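Long-range contacts in acyl-CoA dehydrogenase (Bacillus anthracis, PDB 3OWA), which probably catalyses the FAD-dependent alpha,beta-dehydrogenation of an acyl-CoA thioester, as other members of the acyl-CoA dehydrogenase family do: residues 285-290 / 381-386; 289-294 / 588-593; 310-315 / 580-585. All blocks are in the same frame, centred on the assembly; numbering follows the deposited sequence. Where two conformers were deposited one is given.

Interaction 1 of 3, residues 285-290 / 381-386. With FAD (flavin-adenine dinucleotide), chain J.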
loop_
_atom_site.group_PDB
_atom_site.type_symbol
_atom_site.label_atom_id
_atom_site.label_comp_id
_atom_site.label_asym_id
_atom_site.label_seq_id
_atom_site.Cartn_x
_atom_site.Cartn_y
_atom_site.Cartn_z
ATOM N N GLU A 285 -9.207 5.965 14.697
ATOM C CA GLU A 285 -10.030 5.666 15.846
ATOM C C GLU A 285 -10.078 4.179 16.196
ATOM O O GLU A 285 -9.823 3.789 17.336
ATOM C CB GLU A 285 -11.448 6.195 15.611
ATOM C CG GLU A 285 -12.396 5.881 16.758
ATOM C CD GLU A 285 -13.815 6.481 16.579
ATOM O OE1 GLU A 285 -14.488 6.640 17.631
ATOM O OE2 GLU A 285 -14.256 6.765 15.412
ATOM N N ILE A 286 -10.392 3.339 15.216
ATOM C CA ILE A 286 -10.465 1.909 15.494
ATOM C C ILE A 286 -9.100 1.272 15.792
ATOM O O ILE A 286 -9.016 0.333 16.564
ATOM C CB ILE A 286 -11.272 1.122 14.443
ATOM C CG1 ILE A 286 -10.511 1.046 13.127
ATOM C CG2 ILE A 286 -12.631 1.775 14.272
ATOM C CD1 ILE A 286 -11.367 0.434 11.995
ATOM N N SER A 287 -8.037 1.838 15.233
ATOM C CA SER A 287 -6.706 1.385 15.515
ATOM C C SER A 287 -6.285 1.770 16.920
ATOM O O SER A 287 -5.617 0.987 17.580
ATOM C CB SER A 287 -5.701 1.945 14.487
ATOM O OG SER A 287 -6.097 1.544 13.193
ATOM N N ALA A 288 -6.672 2.959 17.372
ATOM C CA ALA A 288 -6.294 3.418 18.702
ATOM C C ALA A 288 -7.073 2.612 19.718
ATOM O O ALA A 288 -6.504 2.180 20.725
ATOM C CB ALA A 288 -6.590 4.903 18.861
ATOM N N GLN A 289 -8.351 2.369 19.459
ATOM C CA GLN A 289 -9.142 1.535 20.376
ATOM C C GLN A 289 -8.570 0.115 20.434
ATOM O O GLN A 289 -8.459 -0.451 21.512
ATOM C CB GLN A 289 -10.623 1.464 19.980
ATOM C CG GLN A 289 -11.328 2.780 19.839
ATOM C CD GLN A 289 -12.769 2.631 19.311
ATOM O OE1 GLN A 289 -13.067 1.814 18.421
ATOM N NE2 GLN A 289 -13.664 3.430 19.867
ATOM N N TYR A 290 -8.206 -0.452 19.283
ATOM C CA TYR A 290 -7.625 -1.794 19.254
ATOM C C TYR A 290 -6.307 -1.876 20.021
ATOM O O TYR A 290 -6.123 -2.800 20.804
ATOM C CB TYR A 290 -7.429 -2.317 17.809
ATOM C CG TYR A 290 -7.078 -3.766 17.829
ATOM C CD1 TYR A 290 -5.747 -4.188 17.654
ATOM C CD2 TYR A 290 -8.068 -4.739 18.073
ATOM C CE1 TYR A 290 -5.413 -5.518 17.715
ATOM C CE2 TYR A 290 -7.745 -6.089 18.115
ATOM C CZ TYR A 290 -6.414 -6.478 17.934
ATOM O OH TYR A 290 -6.071 -7.811 17.998
ATOM N N GLN A 381 -1.973 -3.481 9.914
ATOM C CA GLN A 381 -0.772 -3.968 10.567
ATOM C C GLN A 381 -0.908 -3.897 12.099
ATOM O O GLN A 381 -0.506 -4.813 12.817
ATOM C CB GLN A 381 0.469 -3.150 10.151
ATOM C CG GLN A 381 1.784 -3.828 10.496
ATOM C CD GLN A 381 1.995 -5.070 9.630
ATOM O OE1 GLN A 381 1.291 -5.230 8.645
ATOM N NE2 GLN A 381 2.930 -5.983 10.019
ATOM N N ILE A 382 -1.464 -2.814 12.592
ATOM C CA ILE A 382 -1.713 -2.710 14.049
ATOM C C ILE A 382 -2.626 -3.850 14.583
ATOM O O ILE A 382 -2.454 -4.334 15.709
ATOM C CB ILE A 382 -2.353 -1.347 14.384
ATOM C CG1 ILE A 382 -1.300 -0.246 14.348
ATOM C CG2 ILE A 382 -2.981 -1.328 15.811
ATOM C CD1 ILE A 382 -1.901 1.133 14.317
ATOM N N HIS A 383 -3.591 -4.276 13.771
ATOM C CA HIS A 383 -4.511 -5.370 14.144
ATOM C C HIS A 383 -3.855 -6.745 13.963
ATOM O O HIS A 383 -4.333 -7.735 14.483
ATOM C CB HIS A 383 -5.817 -5.334 13.288
ATOM C CG HIS A 383 -6.814 -4.297 13.724
ATOM N ND1 HIS A 383 -6.680 -2.955 13.431
ATOM C CD2 HIS A 383 -7.970 -4.415 14.434
ATOM C CE1 HIS A 383 -7.707 -2.288 13.957
ATOM N NE2 HIS A 383 -8.515 -3.159 14.535
ATOM N N GLY A 384 -2.740 -6.813 13.238
ATOM C CA GLY A 384 -2.132 -8.113 12.984
ATOM C C GLY A 384 -3.019 -8.995 12.117
ATOM O O GLY A 384 -3.714 -8.511 11.218
ATOM N N GLY A 385 -3.037 -10.294 12.412
ATOM C CA GLY A 385 -3.863 -11.268 11.664
ATOM C C GLY A 385 -5.350 -10.919 11.704
ATOM O O GLY A 385 -6.066 -11.270 10.791
ATOM N N TYR A 386 -5.820 -10.216 12.754
ATOM C CA TYR A 386 -7.229 -9.792 12.771
ATOM C C TYR A 386 -7.551 -8.805 11.640
ATOM O O TYR A 386 -8.691 -8.765 11.135
ATOM C CB TYR A 386 -7.592 -9.210 14.162
ATOM C CG TYR A 386 -7.260 -10.217 15.254
ATOM C CD1 TYR A 386 -8.210 -11.187 15.642
ATOM C CD2 TYR A 386 -5.999 -10.227 15.887
ATOM C CE1 TYR A 386 -7.935 -12.146 16.637
ATOM C CE2 TYR A 386 -5.693 -11.205 16.881
ATOM C CZ TYR A 386 -6.687 -12.155 17.266
ATOM O OH TYR A 386 -6.413 -13.119 18.230
HETATM P PA FAD J . -0.260 -9.409 17.440
HETATM O O1A FAD J . -1.373 -9.014 18.396
HETATM O O2A FAD J . 0.748 -10.323 18.029
HETATM O O5B FAD J . 0.374 -8.055 16.904
HETATM C C5B FAD J . -0.412 -6.911 16.733
HETATM C C4B FAD J . 0.468 -5.748 16.330
HETATM O O4B FAD J . 1.329 -5.419 17.415
HETATM C C3B FAD J . 1.353 -6.083 15.125
HETATM O O3B FAD J . 1.549 -4.910 14.386
HETATM C C2B FAD J . 2.679 -6.421 15.799
HETATM O O2B FAD J . 3.776 -6.192 14.958
HETATM C C1B FAD J . 2.677 -5.462 16.992
HETATM N N9A FAD J . 3.542 -5.937 18.096
HETATM C C8A FAD J . 3.395 -7.073 18.866
HETATM N N7A FAD J . 4.395 -7.118 19.790
HETATM C C5A FAD J . 5.163 -6.018 19.619
HETATM C C6A FAD J . 6.315 -5.552 20.251
HETATM N N6A FAD J . 6.956 -6.304 21.157
HETATM N N1A FAD J . 6.869 -4.363 19.823
HETATM C C2A FAD J . 6.313 -3.646 18.780
HETATM N N3A FAD J . 5.168 -4.114 18.169
HETATM C C4A FAD J . 4.622 -5.274 18.558
HETATM N N1 FAD J . 0.044 -19.533 13.160
HETATM C C2 FAD J . 0.497 -20.812 13.291
HETATM O O2 FAD J . 1.160 -21.095 14.287
HETATM N N3 FAD J . 0.201 -21.772 12.333
HETATM C C4 FAD J . -0.545 -21.466 11.220
HETATM O O4 FAD J . -0.788 -22.344 10.383
HETATM C C4X FAD J . -0.990 -20.158 11.072
HETATM N N5 FAD J . -1.743 -19.800 9.965
HETATM C C5X FAD J . -2.240 -18.520 9.850
HETATM C C6 FAD J . -3.069 -18.196 8.770
HETATM C C7 FAD J . -3.573 -16.902 8.678
HETATM C C7M FAD J . -4.441 -16.515 7.502
HETATM C C8 FAD J . -3.266 -15.972 9.675
HETATM C C8M FAD J . -3.769 -14.562 9.633
HETATM C C9 FAD J . -2.435 -16.292 10.744
HETATM C C9A FAD J . -1.940 -17.578 10.853
HETATM N N10 FAD J . -1.118 -17.907 11.923
HETATM C C10 FAD J . -0.689 -19.200 12.054
HETATM C "C1'" FAD J . -0.788 -16.911 13.001
HETATM C "C2'" FAD J . -0.088 -15.672 12.390
HETATM O "O2'" FAD J . 1.185 -15.890 11.752
HETATM C "C3'" FAD J . -0.122 -14.526 13.417
HETATM O "O3'" FAD J . -1.100 -13.585 13.035
HETATM C "C4'" FAD J . 1.215 -13.857 13.523
HETATM O "O4'" FAD J . 2.157 -14.852 13.887
HETATM C "C5'" FAD J . 0.880 -12.426 14.548
HETATM O "O5'" FAD J . 0.058 -12.507 15.638
HETATM P P FAD J . -1.262 -11.618 15.949
HETATM O O1P FAD J . -2.045 -11.654 14.653
HETATM O O2P FAD J . -2.088 -12.054 17.093
HETATM O O3P FAD J . -0.809 -10.107 16.094
HETATM O O HOH W 1 -3.648 -8.153 17.100
#
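Tyr290 and His383 stack where helix 257-293 meets the C-terminal end of helix 358-383, in the all-helical C-terminal domain of the acyl-CoA dehydrogenase fold. Their rings form an offset stack, centroids 4.3 Å apart and planes at 22°, with His383 CD2 over the phenol face toward its rim. Tyr290 CG stands anti to the backbone N (chi1 -170°), which sets CG on the side of the imidazole, and Tyr290 CB adds a CH-pi contact 4.0 Å from the centroid of the His383 ring. Histidine suits this place because its ND1 is bonded to Gly379 O, one turn back, fixing the ring's rotation.

Apolar packing completes the helix contact. Ile382 CD1 rests on Ser287 CB at 3.9 Å; the small serine permits close approach and turns its OG back to Ala283 O.

The polar contacts lead to FAD. Tyr290 OH donates to a water at 2.6 Å, and that water donates to His383 O and to FAD O1A. Gly384 leaves helical geometry with positive phi and has no side chain beside the pyrophosphate, where a CB would clash with FAD O3P. Gly385 N then donates to FAD O1P at 2.8 Å, while the ribose O3B of FAD donates to Gln381 O at 2.6 Å. Tyr386, whose OH is bonded to Gln185 of the second subunit, brings its CD2 to 3.2 Å from Tyr290 OH.

Interaction 2 of 3, residues 289-294 / 588-593. With FAD (flavin-adenine dinucleotide), chain J.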
loop_
_atom_site.group_PDB
_atom_site.type_symbol
_atom_site.label_atom_id
_atom_site.label_comp_id
_atom_site.label_asym_id
_atom_site.label_seq_id
_atom_site.Cartn_x
_atom_site.Cartn_y
_atom_site.Cartn_z
ATOM N N GLN A 289 -8.351 2.369 19.459
ATOM C CA GLN A 289 -9.142 1.535 20.376
ATOM C C GLN A 289 -8.570 0.115 20.434
ATOM O O GLN A 289 -8.459 -0.451 21.512
ATOM C CB GLN A 289 -10.623 1.464 19.980
ATOM C CG GLN A 289 -11.328 2.780 19.839
ATOM C CD GLN A 289 -12.769 2.631 19.311
ATOM O OE1 GLN A 289 -13.067 1.814 18.421
ATOM N NE2 GLN A 289 -13.664 3.430 19.867
ATOM N N TYR A 290 -8.206 -0.452 19.283
ATOM C CA TYR A 290 -7.625 -1.794 19.254
ATOM C C TYR A 290 -6.307 -1.876 20.021
ATOM O O TYR A 290 -6.123 -2.800 20.804
ATOM C CB TYR A 290 -7.429 -2.317 17.809
ATOM C CG TYR A 290 -7.078 -3.766 17.829
ATOM C CD1 TYR A 290 -5.747 -4.188 17.654
ATOM C CD2 TYR A 290 -8.068 -4.739 18.073
ATOM C CE1 TYR A 290 -5.413 -5.518 17.715
ATOM C CE2 TYR A 290 -7.745 -6.089 18.115
ATOM C CZ TYR A 290 -6.414 -6.478 17.934
ATOM O OH TYR A 290 -6.071 -7.811 17.998
ATOM N N ALA A 291 -5.416 -0.906 19.807
ATOM C CA ALA A 291 -4.118 -0.853 20.488
ATOM C C ALA A 291 -4.235 -0.802 22.022
ATOM O O ALA A 291 -3.456 -1.450 22.714
ATOM C CB ALA A 291 -3.264 0.324 19.985
ATOM N N ASN A 292 -5.217 -0.067 22.536
ATOM C CA ASN A 292 -5.488 -0.042 23.987
ATOM C C ASN A 292 -6.021 -1.362 24.554
ATOM O O ASN A 292 -5.845 -1.625 25.731
ATOM C CB ASN A 292 -6.478 1.074 24.352
ATOM C CG ASN A 292 -5.833 2.466 24.385
ATOM O OD1 ASN A 292 -6.511 3.465 24.165
ATOM N ND2 ASN A 292 -4.546 2.533 24.662
ATOM N N GLN A 293 -6.688 -2.183 23.742
ATOM C CA GLN A 293 -7.284 -3.413 24.297
ATOM C C GLN A 293 -6.430 -4.659 24.074
ATOM O O GLN A 293 -6.420 -5.560 24.915
ATOM C CB GLN A 293 -8.711 -3.650 23.788
ATOM C CG GLN A 293 -9.737 -2.570 24.204
ATOM C CD GLN A 293 -9.929 -2.430 25.706
ATOM O OE1 GLN A 293 -9.727 -1.348 26.274
ATOM N NE2 GLN A 293 -10.336 -3.520 26.358
ATOM N N ARG A 294 -5.731 -4.720 22.938
ATOM C CA ARG A 294 -4.936 -5.902 22.615
ATOM C C ARG A 294 -3.672 -5.945 23.477
ATOM O O ARG A 294 -2.864 -5.031 23.431
ATOM C CB ARG A 294 -4.561 -5.891 21.129
ATOM C CG ARG A 294 -3.607 -6.997 20.696
ATOM C CD ARG A 294 -4.080 -8.357 21.123
ATOM N NE ARG A 294 -3.417 -9.413 20.344
ATOM C CZ ARG A 294 -3.702 -10.707 20.420
ATOM N NH1 ARG A 294 -3.074 -11.597 19.621
ATOM N NH2 ARG A 294 -4.632 -11.119 21.280
ATOM N N LYS A 588 -1.829 11.319 23.203
ATOM C CA LYS A 588 -3.144 11.968 23.209
ATOM C C LYS A 588 -4.201 11.214 22.350
ATOM O O LYS A 588 -5.389 11.140 22.700
ATOM C CB LYS A 588 -3.030 13.400 22.731
ATOM C CG LYS A 588 -4.335 14.177 22.959
ATOM C CD LYS A 588 -4.186 15.634 22.691
ATOM C CE LYS A 588 -5.318 16.406 23.354
ATOM N NZ LYS A 588 -5.123 17.857 23.086
ATOM N N ILE A 589 -3.755 10.647 21.231
ATOM C CA ILE A 589 -4.624 9.802 20.404
ATOM C C ILE A 589 -5.118 8.609 21.214
ATOM O O ILE A 589 -6.308 8.324 21.226
ATOM C CB ILE A 589 -3.852 9.306 19.170
ATOM C CG1 ILE A 589 -3.627 10.501 18.250
ATOM C CG2 ILE A 589 -4.628 8.126 18.463
ATOM C CD1 ILE A 589 -2.656 10.227 17.164
ATOM N N LEU A 590 -4.199 7.948 21.921
ATOM C CA LEU A 590 -4.534 6.781 22.729
ATOM C C LEU A 590 -5.361 7.146 23.962
ATOM O O LEU A 590 -6.149 6.332 24.440
ATOM C CB LEU A 590 -3.286 6.035 23.166
ATOM C CG LEU A 590 -2.557 5.356 22.020
ATOM C CD1 LEU A 590 -1.116 5.039 22.448
ATOM C CD2 LEU A 590 -3.344 4.105 21.555
ATOM N N GLU A 591 -5.173 8.364 24.461
ATOM C CA GLU A 591 -5.974 8.862 25.591
ATOM C C GLU A 591 -7.443 9.092 25.177
ATOM O O GLU A 591 -8.359 8.654 25.867
ATOM C CB GLU A 591 -5.349 10.142 26.148
ATOM C CG GLU A 591 -6.196 10.829 27.193
ATOM C CD GLU A 591 -6.235 10.066 28.515
ATOM O OE1 GLU A 591 -5.251 10.168 29.289
ATOM O OE2 GLU A 591 -7.253 9.376 28.784
ATOM N N ASP A 592 -7.647 9.765 24.045
ATOM C CA ASP A 592 -8.993 10.049 23.511
ATOM C C ASP A 592 -9.599 8.875 22.739
ATOM O O ASP A 592 -10.796 8.853 22.493
ATOM C CB ASP A 592 -8.968 11.312 22.627
ATOM C CG ASP A 592 -8.483 12.569 23.389
ATOM O OD1 ASP A 592 -8.559 12.601 24.646
ATOM O OD2 ASP A 592 -8.010 13.530 22.726
ATOM N N GLU A 593 -8.767 7.910 22.353
ATOM C CA GLU A 593 -9.174 6.781 21.458
ATOM C C GLU A 593 -9.882 7.237 20.187
ATOM O O GLU A 593 -10.890 6.648 19.767
ATOM C CB GLU A 593 -10.018 5.730 22.192
ATOM C CG GLU A 593 -9.254 4.938 23.235
ATOM C CD GLU A 593 -10.087 3.826 23.845
ATOM O OE1 GLU A 593 -9.516 2.748 24.102
ATOM O OE2 GLU A 593 -11.307 4.028 24.068
HETATM P PA FAD J . -0.260 -9.409 17.440
HETATM O O1A FAD J . -1.373 -9.014 18.396
HETATM O O2A FAD J . 0.748 -10.323 18.029
HETATM O O5B FAD J . 0.374 -8.055 16.904
HETATM C C5B FAD J . -0.412 -6.911 16.733
HETATM C C4B FAD J . 0.468 -5.748 16.330
HETATM O O4B FAD J . 1.329 -5.419 17.415
HETATM C C3B FAD J . 1.353 -6.083 15.125
HETATM O O3B FAD J . 1.549 -4.910 14.386
HETATM C C2B FAD J . 2.679 -6.421 15.799
HETATM O O2B FAD J . 3.776 -6.192 14.958
HETATM C C1B FAD J . 2.677 -5.462 16.992
HETATM N N9A FAD J . 3.542 -5.937 18.096
HETATM C C8A FAD J . 3.395 -7.073 18.866
HETATM N N7A FAD J . 4.395 -7.118 19.790
HETATM C C5A FAD J . 5.163 -6.018 19.619
HETATM C C6A FAD J . 6.315 -5.552 20.251
HETATM N N6A FAD J . 6.956 -6.304 21.157
HETATM N N1A FAD J . 6.869 -4.363 19.823
HETATM C C2A FAD J . 6.313 -3.646 18.780
HETATM N N3A FAD J . 5.168 -4.114 18.169
HETATM C C4A FAD J . 4.622 -5.274 18.558
HETATM N N1 FAD J . 0.044 -19.533 13.160
HETATM C C2 FAD J . 0.497 -20.812 13.291
HETATM O O2 FAD J . 1.160 -21.095 14.287
HETATM N N3 FAD J . 0.201 -21.772 12.333
HETATM C C4 FAD J . -0.545 -21.466 11.220
HETATM O O4 FAD J . -0.788 -22.344 10.383
HETATM C C4X FAD J . -0.990 -20.158 11.072
HETATM N N5 FAD J . -1.743 -19.800 9.965
HETATM C C5X FAD J . -2.240 -18.520 9.850
HETATM C C6 FAD J . -3.069 -18.196 8.770
HETATM C C7 FAD J . -3.573 -16.902 8.678
HETATM C C7M FAD J . -4.441 -16.515 7.502
HETATM C C8 FAD J . -3.266 -15.972 9.675
HETATM C C8M FAD J . -3.769 -14.562 9.633
HETATM C C9 FAD J . -2.435 -16.292 10.744
HETATM C C9A FAD J . -1.940 -17.578 10.853
HETATM N N10 FAD J . -1.118 -17.907 11.923
HETATM C C10 FAD J . -0.689 -19.200 12.054
HETATM C "C1'" FAD J . -0.788 -16.911 13.001
HETATM C "C2'" FAD J . -0.088 -15.672 12.390
HETATM O "O2'" FAD J . 1.185 -15.890 11.752
HETATM C "C3'" FAD J . -0.122 -14.526 13.417
HETATM O "O3'" FAD J . -1.100 -13.585 13.035
HETATM C "C4'" FAD J . 1.215 -13.857 13.523
HETATM O "O4'" FAD J . 2.157 -14.852 13.887
HETATM C "C5'" FAD J . 0.880 -12.426 14.548
HETATM O "O5'" FAD J . 0.058 -12.507 15.638
HETATM P P FAD J . -1.262 -11.618 15.949
HETATM O O1P FAD J . -2.045 -11.654 14.653
HETATM O O2P FAD J . -2.088 -12.054 17.093
HETATM O O3P FAD J . -0.809 -10.107 16.094
#
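Asn292 carries its amide up to the backbone carbonyl of Leu590 and the carboxylate of Glu593, at the C-terminal end of helix 578-592. Asn292 CB lies 3.5 Å from Glu593 OE1, and the amide and carboxylate planes are nearly coplanar, 30° apart. A short polar side chain can lie among the polar groups at such a helix end. Beside it the aliphatic part of Gln289 crosses Glu593 at about a right angle, Gln289 CG meeting Glu593 CB at 4.0 Å. On the buried side the contact is apolar: Leu590 CD2 reaches Ala291 CB at 4.1 Å, a methyl group small enough to let the two helix ends approach.

The next shell sets these groups in place. Glu593 is the first residue beyond its helix and has positive phi, and its CB points toward helix 257-293. Leu590 also packs on Leu311 of helix 305-336. On the other chain segment, Tyr290 O accepts from both Gln293 N and Arg294 N as the helix closes, and backbone hydrogen bonds between Ala291 and Ala302 and between Arg294 and Ile301 tie this end to the residues just after the short hairpin 295-300.

Farther out, Arg294 bends at chi2 (52°) and presents its guanidinium edge to FAD. Arg294 NE donates almost straight to FAD O1A at 2.9 Å, Arg294 NH1 makes a weak bond to FAD O2P at 2.8 Å, and NH2 binds Pro156 O of the second subunit. An arginine probably helps offset the pyrophosphate's negative charge. With Gln296 and Phe297 it belongs to the FAD pocket, built at the subunit interface as in other acyl-CoA dehydrogenases.

Interaction 3 of 3, residues 310-315 / 580-585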
loop_
_atom_site.group_PDB
_atom_site.type_symbol
_atom_site.label_atom_id
_atom_site.label_comp_id
_atom_site.label_asym_id
_atom_site.label_seq_id
_atom_site.Cartn_x
_atom_site.Cartn_y
_atom_site.Cartn_z
ATOM N N LYS A 310 3.278 4.414 14.485
ATOM C CA LYS A 310 2.304 4.231 13.399
ATOM C C LYS A 310 1.098 5.143 13.616
ATOM O O LYS A 310 0.677 5.839 12.705
ATOM C CB LYS A 310 1.835 2.774 13.291
ATOM C CG LYS A 310 2.912 1.770 12.948
ATOM C CD LYS A 310 2.294 0.373 13.009
ATOM C CE LYS A 310 3.352 -0.727 12.858
ATOM N NZ LYS A 310 3.932 -0.716 11.444
ATOM N N LEU A 311 0.547 5.159 14.833
ATOM C CA LEU A 311 -0.586 6.030 15.137
ATOM C C LEU A 311 -0.318 7.504 14.914
ATOM O O LEU A 311 -1.195 8.215 14.401
ATOM C CB LEU A 311 -1.133 5.828 16.570
ATOM C CG LEU A 311 -1.942 4.551 16.864
ATOM C CD1 LEU A 311 -2.286 4.462 18.321
ATOM C CD2 LEU A 311 -3.282 4.479 16.034
ATOM N N ALA A 312 0.870 7.971 15.295
ATOM C CA ALA A 312 1.247 9.370 15.107
ATOM C C ALA A 312 1.405 9.757 13.630
ATOM O O ALA A 312 1.039 10.872 13.244
ATOM C CB ALA A 312 2.545 9.690 15.896
ATOM N N ASN A 313 1.973 8.865 12.817
ATOM C CA ASN A 313 2.106 9.126 11.401
ATOM C C ASN A 313 0.722 9.214 10.777
ATOM O O ASN A 313 0.433 10.122 10.007
ATOM C CB ASN A 313 2.920 8.015 10.704
ATOM C CG ASN A 313 4.398 8.063 11.035
ATOM O OD1 ASN A 313 4.914 9.093 11.441
ATOM N ND2 ASN A 313 5.096 6.922 10.837
HETATM N N MSE A 314 -0.146 8.287 11.165
HETATM C CA MSE A 314 -1.505 8.227 10.628
HETATM C C MSE A 314 -2.247 9.519 10.954
HETATM O O MSE A 314 -2.877 10.105 10.069
HETATM C CB MSE A 314 -2.266 7.047 11.203
HETATM C CG MSE A 314 -1.712 5.687 10.704
HETATM SE SE MSE A 314 -2.294 4.279 11.929
HETATM C CE MSE A 314 -4.161 4.206 11.458
ATOM N N ALA A 315 -2.145 9.942 12.213
ATOM C CA ALA A 315 -2.873 11.127 12.682
ATOM C C ALA A 315 -2.327 12.427 12.084
ATOM O O ALA A 315 -3.091 13.332 11.787
ATOM C CB ALA A 315 -2.854 11.185 14.149
ATOM N N PRO A 580 10.414 11.816 19.897
ATOM C CA PRO A 580 9.606 12.132 21.085
ATOM C C PRO A 580 8.291 12.877 20.768
ATOM O O PRO A 580 7.313 12.767 21.522
ATOM C CB PRO A 580 10.535 13.034 21.943
ATOM C CG PRO A 580 11.907 12.786 21.432
ATOM C CD PRO A 580 11.756 12.433 19.963
ATOM N N LYS A 581 8.280 13.661 19.692
ATOM C CA LYS A 581 7.069 14.332 19.275
ATOM C C LYS A 581 5.982 13.343 18.840
ATOM O O LYS A 581 4.797 13.543 19.130
ATOM C CB LYS A 581 7.376 15.348 18.171
ATOM C CG LYS A 581 8.309 16.471 18.647
ATOM C CD LYS A 581 8.520 17.553 17.613
ATOM C CE LYS A 581 9.285 18.762 18.200
ATOM N NZ LYS A 581 8.543 19.394 19.352
ATOM N N LYS A 582 6.387 12.272 18.153
ATOM C CA LYS A 582 5.416 11.275 17.685
ATOM C C LYS A 582 4.880 10.520 18.889
ATOM O O LYS A 582 3.718 10.167 18.926
ATOM C CB LYS A 582 6.024 10.336 16.636
ATOM C CG LYS A 582 6.214 11.008 15.293
ATOM C CD LYS A 582 6.887 10.093 14.277
ATOM C CE LYS A 582 7.134 10.853 12.977
ATOM N NZ LYS A 582 7.530 9.978 11.839
ATOM N N ARG A 583 5.723 10.311 19.900
ATOM C CA ARG A 583 5.266 9.646 21.124
ATOM C C ARG A 583 4.283 10.532 21.848
ATOM O O ARG A 583 3.321 10.051 22.439
ATOM C CB ARG A 583 6.432 9.306 22.063
ATOM C CG ARG A 583 7.390 8.272 21.464
ATOM C CD ARG A 583 8.519 7.977 22.442
ATOM N NE ARG A 583 9.372 6.866 21.996
ATOM C CZ ARG A 583 10.227 6.250 22.817
ATOM N NH1 ARG A 583 10.292 6.627 24.100
ATOM N NH2 ARG A 583 10.984 5.246 22.379
ATOM N N GLU A 584 4.530 11.830 21.819
ATOM C CA GLU A 584 3.598 12.777 22.425
ATOM C C GLU A 584 2.262 12.824 21.654
ATOM O O GLU A 584 1.187 12.782 22.259
ATOM C CB GLU A 584 4.229 14.159 22.487
ATOM C CG GLU A 584 3.522 15.089 23.445
ATOM C CD GLU A 584 4.302 16.383 23.743
ATOM O OE1 GLU A 584 5.511 16.472 23.405
ATOM O OE2 GLU A 584 3.679 17.313 24.295
ATOM N N ILE A 585 2.331 12.890 20.323
ATOM C CA ILE A 585 1.102 12.828 19.506
ATOM C C ILE A 585 0.289 11.581 19.893
ATOM O O ILE A 585 -0.912 11.658 20.161
ATOM C CB ILE A 585 1.427 12.791 17.977
ATOM C CG1 ILE A 585 1.927 14.163 17.502
ATOM C CG2 ILE A 585 0.197 12.316 17.165
ATOM C CD1 ILE A 585 2.779 14.154 16.202
HETATM O O HOH W 2 8.159 7.127 11.059
#
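Lys582 NZ is gripped by three partners: Asn313 OD1 at 2.8 Å, a water at 3.0 Å from this NZ, and the carboxylate of Glu538, with which it forms a salt bridge. The ammonium approaches Asn313 in the carbonyl plane, on a lone pair, at a C=O...N angle of 135°. The same water accepts from Asn313 ND2 at 3.1 Å, closing a small ring of bonds that, together with a further bond from ND2 to Tyr374 OH, fixes which way the amide is turned. Asparagine suits this place because one short group both accepts from the lysine and donates to the water and the tyrosine. Lysine suits its own: its chain runs extended beyond CG, long enough to carry the charge from the helix crossing to these partners, and Glu538 probably offsets that charge.

Beside these polar groups the helices cross closely. The axes of the two short helical segments pass 8.3 Å apart at 81°, with Ala312 at the point of closest backbone approach. Ala312 CB sits 3.3 Å from Lys582 O and 3.6 Å from Lys582 CB, so close that little more than a methyl group separates the two backbones. Ile585 flanks it from the next turn: its CG2, anti to the backbone N, packs 3.7 Å from Ala312 CB and also reaches toward Ala315.

Around the crossing, helix 526-554 packs against Ile585 and Ala315 through Tyr531, and its Gln527 bonds to Ile585 O. On helix 305-336, Met314, a selenomethionine, instead meets helices 257-293 and 358-383, so helix 305-336 packs on both of these as well as on helix 578-592.

The three contacts knit four helices: 257-293, 305-336, 358-383 and 578-592. Interactions 1 and 2 share Gln289 and Tyr290 on helix 257-293, their centres about 9 Å apart, and both end at FAD: Gly385 and Arg294 approach its pyrophosphate from the two contacts, and Tyr386 CE2 lies 3.8 Å from Arg294 NH1. Interaction 3 is a step behind, with the side chain of Asn313 about 13 Å from FAD. It joins interaction 2 along helix 578-592, where Leu590 CD2 meets Leu311 CD1 at 3.4 Å, and interaction 1 through Ser287 CB, 3.8 Å from Leu311 CD2. Helix 305-336 thus touches both other contacts, and its own Ile307 lines the FAD pocket.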